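Local coordinates for protein fructosamine deglycase FrlB (Bacillus subtilis, PDB 3EUA) that converts a range of fructosamine 6-phosphates into glucose 6-phosphate and a free amino acid, and forms a homooctamer, at residues Thr198-Ser201 with Val207-Ser210; Gly202-Val207 with Leu297-Val302; Ile248-Asp253 with Leu258-Leu263; Leu276-Tyr281 with Tyr293-Val298. All coordinates share one frame; numbering follows the deposited sequence.

Contact 1. Residues Thr198-Ser201 with Val207-Ser210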
loop_
_atom_site.group_PDB
_atom_site.type_symbol
_atom_site.label_atom_id
_atom_site.label_comp_id
_atom_site.label_asym_id
_atom_site.label_seq_id
_atom_site.Cartn_x
_atom_site.Cartn_y
_atom_site.Cartn_z
ATOM N N THR A 198 -13.439 -5.562 0.583
ATOM C CA THR A 198 -12.744 -6.479 1.443
ATOM C C THR A 198 -12.058 -5.588 2.481
ATOM O O THR A 198 -11.903 -4.350 2.278
ATOM C CB THR A 198 -11.704 -7.366 0.735
ATOM O OG1 THR A 198 -10.650 -6.551 0.190
ATOM C CG2 THR A 198 -12.364 -8.239 -0.347
HETATM N N MSE A 199 -11.697 -6.183 3.602
HETATM C CA MSE A 199 -11.033 -5.450 4.676
HETATM C C MSE A 199 -10.222 -6.347 5.614
HETATM O O MSE A 199 -10.651 -7.403 5.983
HETATM C CB MSE A 199 -12.072 -4.648 5.453
HETATM C CG MSE A 199 -11.537 -3.932 6.631
HETATM SE SE MSE A 199 -12.612 -2.430 7.213
HETATM C CE MSE A 199 -11.862 -2.622 8.738
ATOM N N ALA A 200 -9.031 -5.898 5.971
ATOM C CA ALA A 200 -8.125 -6.624 6.873
ATOM C C ALA A 200 -6.950 -5.693 7.233
ATOM O O ALA A 200 -6.888 -4.552 6.742
ATOM C CB ALA A 200 -7.621 -7.914 6.245
ATOM N N SER A 201 -6.069 -6.156 8.121
ATOM C CA SER A 201 -4.884 -5.399 8.540
ATOM C C SER A 201 -3.685 -6.323 8.729
ATOM O O SER A 201 -3.754 -7.532 8.484
ATOM C CB SER A 201 -5.159 -4.623 9.840
ATOM O OG SER A 201 -5.405 -5.506 10.919
ATOM N N VAL A 207 -4.063 -10.598 1.546
ATOM C CA VAL A 207 -5.127 -11.574 1.239
ATOM C C VAL A 207 -6.381 -10.846 0.756
ATOM O O VAL A 207 -7.005 -11.262 -0.234
ATOM C CB VAL A 207 -5.441 -12.512 2.468
ATOM C CG1 VAL A 207 -6.575 -13.463 2.192
ATOM C CG2 VAL A 207 -4.197 -13.261 2.840
ATOM N N ALA A 208 -6.739 -9.761 1.459
ATOM C CA ALA A 208 -7.850 -8.910 1.096
ATOM C C ALA A 208 -7.557 -8.245 -0.253
ATOM O O ALA A 208 -8.403 -8.221 -1.174
ATOM C CB ALA A 208 -8.041 -7.830 2.147
ATOM N N TYR A 209 -6.369 -7.687 -0.381
ATOM C CA TYR A 209 -5.985 -7.010 -1.632
ATOM C C TYR A 209 -6.105 -7.958 -2.819
ATOM O O TYR A 209 -6.707 -7.616 -3.863
ATOM C CB TYR A 209 -4.578 -6.417 -1.487
ATOM C CG TYR A 209 -4.006 -5.791 -2.754
ATOM C CD1 TYR A 209 -4.512 -4.573 -3.257
ATOM C CD2 TYR A 209 -2.945 -6.358 -3.404
ATOM C CE1 TYR A 209 -3.977 -3.997 -4.392
ATOM C CE2 TYR A 209 -2.409 -5.786 -4.567
ATOM C CZ TYR A 209 -2.917 -4.603 -5.040
ATOM O OH TYR A 209 -2.394 -4.043 -6.212
ATOM N N SER A 210 -5.543 -9.160 -2.681
ATOM C CA SER A 210 -5.602 -10.144 -3.766
ATOM C C SER A 210 -7.044 -10.500 -4.071
ATOM O O SER A 210 -7.458 -10.612 -5.219
ATOM C CB SER A 210 -4.842 -11.410 -3.356
ATOM O OG SER A 210 -4.673 -12.224 -4.500
#

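Contact 2. Residues Gly202-Val207 with Leu297-Val302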
loop_
_atom_site.group_PDB
_atom_site.type_symbol
_atom_site.label_atom_id
_atom_site.label_comp_id
_atom_site.label_asym_id
_atom_site.label_seq_id
_atom_site.Cartn_x
_atom_site.Cartn_y
_atom_site.Cartn_z
ATOM N N GLY A 202 -2.549 -5.736 9.064
ATOM C CA GLY A 202 -1.345 -6.522 9.325
ATOM C C GLY A 202 -0.956 -7.502 8.244
ATOM O O GLY A 202 -0.956 -7.167 7.073
ATOM N N ALA A 203 -0.675 -8.739 8.640
ATOM C CA ALA A 203 -0.240 -9.797 7.740
ATOM C C ALA A 203 -1.338 -10.329 6.838
ATOM O O ALA A 203 -1.045 -11.098 5.937
ATOM C CB ALA A 203 0.367 -10.933 8.535
ATOM N N ASN A 204 -2.592 -9.926 7.091
ATOM C CA ASN A 204 -3.747 -10.384 6.324
ATOM C C ASN A 204 -4.151 -9.422 5.208
ATOM O O ASN A 204 -5.013 -9.760 4.380
ATOM C CB ASN A 204 -4.947 -10.520 7.297
ATOM C CG ASN A 204 -4.548 -11.164 8.604
ATOM O OD1 ASN A 204 -4.531 -10.520 9.657
ATOM N ND2 ASN A 204 -4.109 -12.393 8.524
ATOM N N TYR A 205 -3.569 -8.214 5.180
ATOM C CA TYR A 205 -3.975 -7.201 4.208
ATOM C C TYR A 205 -3.772 -7.652 2.772
ATOM O O TYR A 205 -4.643 -7.424 1.945
ATOM C CB TYR A 205 -3.318 -5.826 4.467
ATOM C CG TYR A 205 -3.800 -4.809 3.424
ATOM C CD1 TYR A 205 -5.083 -4.284 3.500
ATOM C CD2 TYR A 205 -3.016 -4.455 2.331
ATOM C CE1 TYR A 205 -5.564 -3.417 2.564
ATOM C CE2 TYR A 205 -3.495 -3.550 1.369
ATOM C CZ TYR A 205 -4.774 -3.050 1.496
ATOM O OH TYR A 205 -5.278 -2.194 0.552
ATOM N N GLY A 206 -2.674 -8.331 2.458
ATOM C CA GLY A 206 -2.447 -8.807 1.072
ATOM C C GLY A 206 -3.491 -9.823 0.609
ATOM O O GLY A 206 -3.805 -9.860 -0.581
ATOM N N VAL A 207 -4.063 -10.598 1.546
ATOM C CA VAL A 207 -5.127 -11.574 1.239
ATOM C C VAL A 207 -6.381 -10.846 0.756
ATOM O O VAL A 207 -7.005 -11.262 -0.234
ATOM C CB VAL A 207 -5.441 -12.512 2.468
ATOM C CG1 VAL A 207 -6.575 -13.463 2.192
ATOM C CG2 VAL A 207 -4.197 -13.261 2.840
ATOM N N LEU A 297 -2.511 -17.471 5.311
ATOM C CA LEU A 297 -2.510 -18.584 4.334
ATOM C C LEU A 297 -3.813 -19.348 4.411
ATOM O O LEU A 297 -4.411 -19.695 3.382
ATOM C CB LEU A 297 -1.359 -19.543 4.538
ATOM C CG LEU A 297 0.006 -19.058 4.099
ATOM C CD1 LEU A 297 0.378 -17.670 4.669
ATOM C CD2 LEU A 297 1.034 -20.087 4.509
ATOM N N VAL A 298 -4.278 -19.584 5.613
ATOM C CA VAL A 298 -5.548 -20.286 5.806
ATOM C C VAL A 298 -6.730 -19.448 5.319
ATOM O O VAL A 298 -7.620 -19.952 4.661
ATOM C CB VAL A 298 -5.782 -20.603 7.287
ATOM C CG1 VAL A 298 -7.029 -21.460 7.400
ATOM C CG2 VAL A 298 -4.574 -21.363 7.864
ATOM N N LEU A 299 -6.729 -18.160 5.670
ATOM C CA LEU A 299 -7.789 -17.238 5.251
ATOM C C LEU A 299 -7.842 -17.197 3.717
ATOM O O LEU A 299 -8.920 -17.281 3.102
ATOM C CB LEU A 299 -7.578 -15.850 5.895
ATOM C CG LEU A 299 -7.871 -15.682 7.412
ATOM C CD1 LEU A 299 -7.255 -14.402 8.016
ATOM C CD2 LEU A 299 -9.413 -15.722 7.609
ATOM N N ASN A 300 -6.673 -17.136 3.105
ATOM C CA ASN A 300 -6.583 -17.139 1.666
ATOM C C ASN A 300 -7.151 -18.404 1.020
ATOM O O ASN A 300 -7.812 -18.329 -0.035
ATOM C CB ASN A 300 -5.137 -17.008 1.223
ATOM C CG ASN A 300 -5.016 -16.871 -0.250
ATOM O OD1 ASN A 300 -5.544 -15.927 -0.812
ATOM N ND2 ASN A 300 -4.272 -17.784 -0.900
ATOM N N ARG A 301 -6.855 -19.557 1.620
ATOM C CA ARG A 301 -7.344 -20.833 1.088
ATOM C C ARG A 301 -8.860 -20.920 1.190
ATOM O O ARG A 301 -9.534 -21.364 0.277
ATOM C CB ARG A 301 -6.714 -22.001 1.835
ATOM C CG ARG A 301 -7.149 -23.403 1.343
ATOM C CD ARG A 301 -6.747 -23.641 -0.145
ATOM N NE ARG A 301 -7.373 -24.819 -0.738
ATOM C CZ ARG A 301 -8.563 -24.832 -1.338
ATOM N NH1 ARG A 301 -9.312 -23.751 -1.437
ATOM N NH2 ARG A 301 -9.017 -25.955 -1.852
ATOM N N VAL A 302 -9.414 -20.494 2.324
ATOM C CA VAL A 302 -10.877 -20.514 2.502
ATOM C C VAL A 302 -11.557 -19.612 1.479
ATOM O O VAL A 302 -12.560 -19.997 0.859
ATOM C CB VAL A 302 -11.255 -20.085 3.911
ATOM C CG1 VAL A 302 -12.757 -19.841 4.031
ATOM C CG2 VAL A 302 -10.751 -21.149 4.924
#

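Contact 3. Residues Ile248-Asp253 with Leu258-Leu263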
loop_
_atom_site.group_PDB
_atom_site.type_symbol
_atom_site.label_atom_id
_atom_site.label_comp_id
_atom_site.label_asym_id
_atom_site.label_seq_id
_atom_site.Cartn_x
_atom_site.Cartn_y
_atom_site.Cartn_z
ATOM N N ILE A 248 -14.855 -9.266 5.559
ATOM C CA ILE A 248 -13.972 -8.859 6.640
ATOM C C ILE A 248 -13.158 -10.013 7.177
ATOM O O ILE A 248 -13.690 -11.063 7.534
ATOM C CB ILE A 248 -14.825 -8.269 7.758
ATOM C CG1 ILE A 248 -15.476 -6.984 7.237
ATOM C CG2 ILE A 248 -13.978 -8.068 9.044
ATOM C CD1 ILE A 248 -16.373 -6.237 8.234
ATOM N N LEU A 249 -11.841 -9.820 7.208
ATOM C CA LEU A 249 -10.943 -10.864 7.667
ATOM C C LEU A 249 -10.346 -10.543 9.018
ATOM O O LEU A 249 -9.895 -9.438 9.251
ATOM C CB LEU A 249 -9.778 -11.051 6.700
ATOM C CG LEU A 249 -10.155 -11.284 5.245
ATOM C CD1 LEU A 249 -8.861 -11.342 4.412
ATOM C CD2 LEU A 249 -11.063 -12.504 5.059
ATOM N N LEU A 250 -10.365 -11.509 9.911
ATOM C CA LEU A 250 -9.776 -11.333 11.220
ATOM C C LEU A 250 -8.708 -12.396 11.338
ATOM O O LEU A 250 -8.990 -13.591 11.220
ATOM C CB LEU A 250 -10.797 -11.420 12.349
ATOM C CG LEU A 250 -11.859 -10.323 12.353
ATOM C CD1 LEU A 250 -13.108 -10.812 11.567
ATOM C CD2 LEU A 250 -12.169 -9.984 13.778
ATOM N N GLY A 251 -7.470 -11.954 11.544
ATOM C CA GLY A 251 -6.334 -12.856 11.642
ATOM C C GLY A 251 -5.939 -13.111 13.071
ATOM O O GLY A 251 -6.714 -12.863 13.996
ATOM N N LEU A 252 -4.724 -13.593 13.237
ATOM C CA LEU A 252 -4.194 -13.937 14.559
ATOM C C LEU A 252 -2.892 -13.176 14.873
ATOM O O LEU A 252 -2.126 -13.533 15.801
ATOM C CB LEU A 252 -3.931 -15.453 14.628
ATOM C CG LEU A 252 -5.129 -16.397 14.449
ATOM C CD1 LEU A 252 -4.686 -17.839 14.348
ATOM C CD2 LEU A 252 -6.156 -16.218 15.582
ATOM N N ASP A 253 -2.621 -12.139 14.101
ATOM C CA ASP A 253 -1.409 -11.357 14.336
ATOM C C ASP A 253 -1.703 -10.233 15.344
ATOM O O ASP A 253 -2.824 -10.092 15.878
ATOM C CB ASP A 253 -0.695 -10.889 13.016
ATOM C CG ASP A 253 -1.441 -9.796 12.211
ATOM O OD1 ASP A 253 -2.238 -9.000 12.774
ATOM O OD2 ASP A 253 -1.200 -9.721 10.972
ATOM N N LEU A 258 -7.333 -4.148 15.334
ATOM C CA LEU A 258 -7.795 -3.238 14.278
ATOM C C LEU A 258 -8.987 -3.852 13.558
ATOM O O LEU A 258 -9.965 -3.162 13.304
ATOM C CB LEU A 258 -6.695 -2.939 13.235
ATOM C CG LEU A 258 -5.548 -1.976 13.579
ATOM C CD1 LEU A 258 -4.818 -2.360 14.879
ATOM C CD2 LEU A 258 -4.576 -1.829 12.350
ATOM N N GLU A 259 -8.886 -5.156 13.275
ATOM C CA GLU A 259 -9.910 -5.926 12.571
ATOM C C GLU A 259 -11.171 -6.053 13.442
ATOM O O GLU A 259 -12.293 -5.877 12.988
ATOM C CB GLU A 259 -9.298 -7.287 12.170
ATOM C CG GLU A 259 -8.102 -7.119 11.174
ATOM C CD GLU A 259 -7.272 -8.374 10.879
ATOM O OE1 GLU A 259 -6.984 -9.191 11.814
ATOM O OE2 GLU A 259 -6.843 -8.496 9.690
ATOM N N GLU A 260 -10.970 -6.326 14.717
ATOM C CA GLU A 260 -12.069 -6.427 15.675
ATOM C C GLU A 260 -12.860 -5.120 15.783
ATOM O O GLU A 260 -14.078 -5.130 15.819
ATOM C CB GLU A 260 -11.510 -6.802 17.057
ATOM C CG GLU A 260 -10.870 -8.208 17.102
ATOM C CD GLU A 260 -10.245 -8.587 18.463
ATOM O OE1 GLU A 260 -9.728 -7.722 19.206
ATOM O OE2 GLU A 260 -10.234 -9.784 18.755
ATOM N N ARG A 261 -12.154 -3.992 15.811
ATOM C CA ARG A 261 -12.811 -2.698 15.923
ATOM C C ARG A 261 -13.646 -2.427 14.668
ATOM O O ARG A 261 -14.797 -1.974 14.763
ATOM C CB ARG A 261 -11.770 -1.595 16.166
ATOM C CG ARG A 261 -12.327 -0.233 16.386
ATOM C CD ARG A 261 -11.255 0.788 16.277
ATOM N NE ARG A 261 -11.783 2.138 16.489
ATOM C CZ ARG A 261 -11.099 3.249 16.217
ATOM N NH1 ARG A 261 -9.866 3.189 15.733
ATOM N NH2 ARG A 261 -11.655 4.436 16.406
ATOM N N ALA A 262 -13.069 -2.720 13.512
ATOM C CA ALA A 262 -13.724 -2.547 12.200
ATOM C C ALA A 262 -14.987 -3.402 12.093
ATOM O O ALA A 262 -16.031 -2.936 11.638
ATOM C CB ALA A 262 -12.731 -2.885 11.107
ATOM N N LEU A 263 -14.893 -4.652 12.527
ATOM C CA LEU A 263 -16.028 -5.569 12.498
ATOM C C LEU A 263 -17.139 -5.061 13.391
ATOM O O LEU A 263 -18.314 -5.064 12.994
ATOM C CB LEU A 263 -15.614 -6.970 12.966
ATOM C CG LEU A 263 -16.741 -8.017 13.025
ATOM C CD1 LEU A 263 -17.482 -8.159 11.674
ATOM C CD2 LEU A 263 -16.198 -9.376 13.530
HETATM O O HOH W 1 -4.793 -10.174 12.654
#

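Contact 4. Residues Leu276-Tyr281 with Tyr293-Val298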
loop_
_atom_site.group_PDB
_atom_site.type_symbol
_atom_site.label_atom_id
_atom_site.label_comp_id
_atom_site.label_asym_id
_atom_site.label_seq_id
_atom_site.Cartn_x
_atom_site.Cartn_y
_atom_site.Cartn_z
ATOM N N LEU A 276 -14.675 -13.748 7.923
ATOM C CA LEU A 276 -13.808 -14.934 8.030
ATOM C C LEU A 276 -12.886 -14.656 9.176
ATOM O O LEU A 276 -12.041 -13.747 9.101
ATOM C CB LEU A 276 -12.970 -15.181 6.764
ATOM C CG LEU A 276 -13.692 -15.784 5.572
ATOM C CD1 LEU A 276 -14.628 -14.759 4.946
ATOM C CD2 LEU A 276 -12.618 -16.269 4.598
ATOM N N ASP A 277 -13.061 -15.403 10.258
ATOM C CA ASP A 277 -12.252 -15.199 11.459
ATOM C C ASP A 277 -11.361 -16.410 11.676
ATOM O O ASP A 277 -11.853 -17.515 11.947
ATOM C CB ASP A 277 -13.166 -14.960 12.680
ATOM C CG ASP A 277 -12.393 -14.641 13.983
ATOM O OD1 ASP A 277 -11.146 -14.770 14.055
ATOM O OD2 ASP A 277 -13.060 -14.260 14.969
ATOM N N ALA A 278 -10.049 -16.198 11.559
ATOM C CA ALA A 278 -9.053 -17.243 11.727
ATOM C C ALA A 278 -9.114 -17.902 13.116
ATOM O O ALA A 278 -8.702 -19.039 13.301
ATOM C CB ALA A 278 -7.664 -16.676 11.491
ATOM N N ALA A 279 -9.604 -17.162 14.092
ATOM C CA ALA A 279 -9.746 -17.712 15.437
ATOM C C ALA A 279 -10.745 -18.868 15.474
ATOM O O ALA A 279 -10.684 -19.690 16.398
ATOM C CB ALA A 279 -10.110 -16.616 16.412
ATOM N N SER A 280 -11.636 -18.958 14.476
ATOM C CA SER A 280 -12.620 -20.046 14.394
ATOM C C SER A 280 -12.022 -21.325 13.799
ATOM O O SER A 280 -12.693 -22.342 13.799
ATOM C CB SER A 280 -13.856 -19.597 13.612
ATOM O OG SER A 280 -13.560 -19.376 12.247
ATOM N N TYR A 281 -10.784 -21.271 13.293
ATOM C CA TYR A 281 -10.114 -22.428 12.730
ATOM C C TYR A 281 -9.244 -23.085 13.788
ATOM O O TYR A 281 -9.038 -22.528 14.871
ATOM C CB TYR A 281 -9.308 -22.041 11.466
ATOM C CG TYR A 281 -10.110 -21.237 10.463
ATOM C CD1 TYR A 281 -11.445 -21.542 10.185
ATOM C CD2 TYR A 281 -9.524 -20.208 9.751
ATOM C CE1 TYR A 281 -12.186 -20.802 9.267
ATOM C CE2 TYR A 281 -10.264 -19.455 8.801
ATOM C CZ TYR A 281 -11.586 -19.760 8.575
ATOM O OH TYR A 281 -12.303 -19.033 7.666
ATOM N N TYR A 293 1.564 -15.378 11.717
ATOM C CA TYR A 293 2.179 -15.346 10.403
ATOM C C TYR A 293 1.544 -16.340 9.448
ATOM O O TYR A 293 1.539 -16.103 8.232
ATOM C CB TYR A 293 3.689 -15.627 10.489
ATOM C CG TYR A 293 4.482 -14.745 11.451
ATOM C CD1 TYR A 293 4.246 -13.377 11.533
ATOM C CD2 TYR A 293 5.567 -15.253 12.167
ATOM C CE1 TYR A 293 4.982 -12.568 12.374
ATOM C CE2 TYR A 293 6.325 -14.429 13.038
ATOM C CZ TYR A 293 6.018 -13.079 13.111
ATOM O OH TYR A 293 6.710 -12.184 13.895
ATOM N N LEU A 294 0.975 -17.421 9.979
ATOM C CA LEU A 294 0.357 -18.481 9.154
ATOM C C LEU A 294 -1.142 -18.325 8.886
ATOM O O LEU A 294 -1.651 -18.837 7.878
ATOM C CB LEU A 294 0.614 -19.861 9.797
ATOM C CG LEU A 294 2.100 -20.279 9.828
ATOM C CD1 LEU A 294 2.321 -21.494 10.747
ATOM C CD2 LEU A 294 2.677 -20.515 8.408
ATOM N N ALA A 295 -1.840 -17.609 9.748
ATOM C CA ALA A 295 -3.296 -17.421 9.571
ATOM C C ALA A 295 -3.686 -16.872 8.207
ATOM O O ALA A 295 -4.720 -17.301 7.664
ATOM C CB ALA A 295 -3.889 -16.542 10.648
ATOM N N PRO A 296 -2.904 -15.910 7.663
ATOM C CA PRO A 296 -3.320 -15.404 6.338
ATOM C C PRO A 296 -3.387 -16.467 5.227
ATOM O O PRO A 296 -4.187 -16.331 4.271
ATOM C CB PRO A 296 -2.260 -14.362 5.985
ATOM C CG PRO A 296 -1.369 -14.194 7.134
ATOM C CD PRO A 296 -1.716 -15.211 8.193
ATOM N N LEU A 297 -2.511 -17.471 5.311
ATOM C CA LEU A 297 -2.510 -18.584 4.334
ATOM C C LEU A 297 -3.813 -19.348 4.411
ATOM O O LEU A 297 -4.411 -19.695 3.382
ATOM C CB LEU A 297 -1.359 -19.543 4.538
ATOM C CG LEU A 297 0.006 -19.058 4.099
ATOM C CD1 LEU A 297 0.378 -17.670 4.669
ATOM C CD2 LEU A 297 1.034 -20.087 4.509
ATOM N N VAL A 298 -4.278 -19.584 5.613
ATOM C CA VAL A 298 -5.548 -20.286 5.806
ATOM C C VAL A 298 -6.730 -19.448 5.319
ATOM O O VAL A 298 -7.620 -19.952 4.661
ATOM C CB VAL A 298 -5.782 -20.603 7.287
ATOM C CG1 VAL A 298 -7.029 -21.460 7.400
ATOM C CG2 VAL A 298 -4.574 -21.363 7.864
#

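Contact 1. Residues Thr198-Ser201 with Val207-Ser210
The methyl of Ala208 lies against Thr198 and Ala200, where the helix of a beta-alpha-beta unit settles back onto the strand it has just left. The unit runs strand 197-200, helix 205-220, strand 226-228 and belongs to the second SIS domain, an alpha-beta-alpha sandwich built on a parallel sheet. Thr198 and Ala200 both direct CB at the helix, and Ala208 is the one residue of 207-210 that answers them. Its CB is 4.1 Å from CB of Ala200, a plain methyl-to-methyl touch, and 4.0 Å from CB of Thr198. With only the methyl of Ala208 facing the strand at this point, the backbones can come close: the CA atoms of Thr198 and Ala208 are 5.5 Å apart.

The rotation of Thr198 decides which branch meets the helix. With chi1 at 64°, OG1 sits between the backbone N and the carbonyl carbon and is pressed over Ala208, 3.5 Å from its CB. CG2 swings beside the backbone N and skirts the carbonyl oxygen of Ala208. The hydroxyl is hydrogen-bonded to Ser212 OG one turn further along the helix, so this buried oxygen has a partner. Met199, modelled as selenomethionine, leaves the opposite face of the strand with its chain extended. Ala226, on the next strand of the unit, touches both Thr198 and Ala208. Tyr209 turns outward, and its hydroxyl is hydrogen-bonded to Glu231 of the second subunit. Across the strand-helix interface, the OG1 of Thr198 comes within 3.1 Å of the carbonyl O of Ala208.

Contact 2. Residues Gly202-Val207 with Leu297-Val302
This is a buried helix-to-helix contact in which Val207, on the first turns of helix 205-220, presses on Leu299 and Asn300 in the middle of helix 288-313. Both helices lie in the same outer layer of the second SIS domain, an alpha-beta-alpha sandwich, and no hydrogen bond joins the two segments. The backbones approach most closely at Val207 and Asn300, whose CA atoms are 5.8 Å apart.

Val207 does most of the work. Its chi1 of 177° puts CG1 opposite the backbone N and lays that methyl directly on the main chain of the other helix, 3.7 Å from CA of Asn300 and 4.2 Å from backbone C of Leu299. CG2, beside the backbone N, makes a looser touch on CB of Asn300 at 4.2 Å. The partner is therefore helix backbone and CB more than a side-chain tip, with CG1 bearing most of the contact and CG2 at its margin. Tyr138 of helix 137-153 touches both Val207 and Asn300, while Pro296 and Leu303 of helix 288-313 also touch Val207.

A second, smaller patch lies a turn earlier, where the amide end of Asn204 crosses Leu299 obliquely and rests on its CD1 methyl. Ala203 and Gly202 are held by other partners: Ala203 N is hydrogen-bonded to Asp253 OD2, and Gly202 N to Glu63 of the second subunit. The side chain of Asn300 adds to the contact, its OD1 standing 4.0 Å from CG1 of Val207.

Contact 3. Residues Ile248-Asp253 with Leu258-Leu263
Leu250 overlaps the stem of Glu259, the two side chains sliding past each other in opposite directions with CG of Leu250 4.0 Å from CB of Glu259. The isobutyl group then forks: CD1 meets CD2 of Leu263 at 3.9 Å, while CD2 lies over the start of Glu260, touching its N and CG. Next to this, Ile248 brings CD1 to 4.1 Å from CD1 of Leu263, so that one leucine, a turn on from Glu259, packs against two strand residues. The strand and helix segments run roughly antiparallel, their axes 8.1 Å apart at an angle of 143°.

Glu259 carries the polar half. Its CG lies beside the backbone N and the chain is extended beyond it (chi2 171°), which takes the carboxylate to the end of the strand. There OE1 accepts Gly251 N at 2.8 Å in an almost straight bond (178°), the donor standing well above the carboxylate plane. OE2 accepts the backbone N of Ser201, just past neighbouring strand 197-200, so one buried side chain holds the chain where it leaves two strands. A water lies between OE1 and Asp253, within reach of the aspartate's N and OD1. Were Glu259 replaced by an alanine, the amides of Gly251 and Ser201 would probably lose their shared acceptor and the two loops be less firmly tied. Strand 246-250, helix 256-269 and strand 273-277 form a beta-alpha-beta unit, and the carboxylate sits at the C-terminal ends of parallel strands, the edge at which SIS domains characteristically bind phosphosugars.

Contact 4. Residues Leu276-Tyr281 with Tyr293-Val298
Tyr281 and Val298 have the most surface buried here, and they slide past each other in opposite directions. The CG1 methyl of Val298 approaches the tyrosine ring obliquely, 3.6 Å from CD2 of Tyr281 and 4.1 Å from its CE2. A chi1 of -174° on Val298 carries CG1 to the side opposite its backbone N, out toward the ring.

The ring is fixed from other directions too. Its hydroxyl is hydrogen-bonded to Glu179 of helix 158-190, and the carbonyl oxygen of Asp277 sits over the ring centre, 3.9 Å above the plane. That oxygen belongs to the end of strand 273-277, the outermost strand, within this chain, of the parallel sheet in the second SIS domain, where the chain goes into a short 3-10 turn and faces helix 288-313. Asp277 shapes the turn: its OD1 accepts the backbone N of Ala279 at 2.8 Å, an Asx turn, and is also in a salt bridge with Arg256. Ser280 N closes the 3-10 turn on the carbonyl O of Asp277 at 2.9 Å, an oxygen Ser280 OG also donates to.

At the start of the turn Ala278 points its methyl at the helix and meets that of Ala295, one turn before Val298. The two methyls, CB to CB 3.9 Å, lie between backbones whose CA atoms, in Ala278 and Ala295, are 6.2 Å apart.

In the fold
Followed from the N terminus, all four contacts fall within the second SIS domain. Contact 1 closes a short loop from strand 197-200 to the helix after it, and contact 2 opens on the same turn, sharing Val207. Contact 2 returns only some ninety residues later, on helix 288-313, so its long loop encloses contact 3, another local strand-to-helix closure. Contact 4 leaves strand 273-277 and ends on helix 288-313, where it shares Leu297 and Val298 with contact 2. Contacts 1, 3 and 4 rest on strands that are neighbours in one parallel sheet, with 246-250 between the other two. Helix 256-269 covers one face; helices 205-220 and 288-313 cover the other.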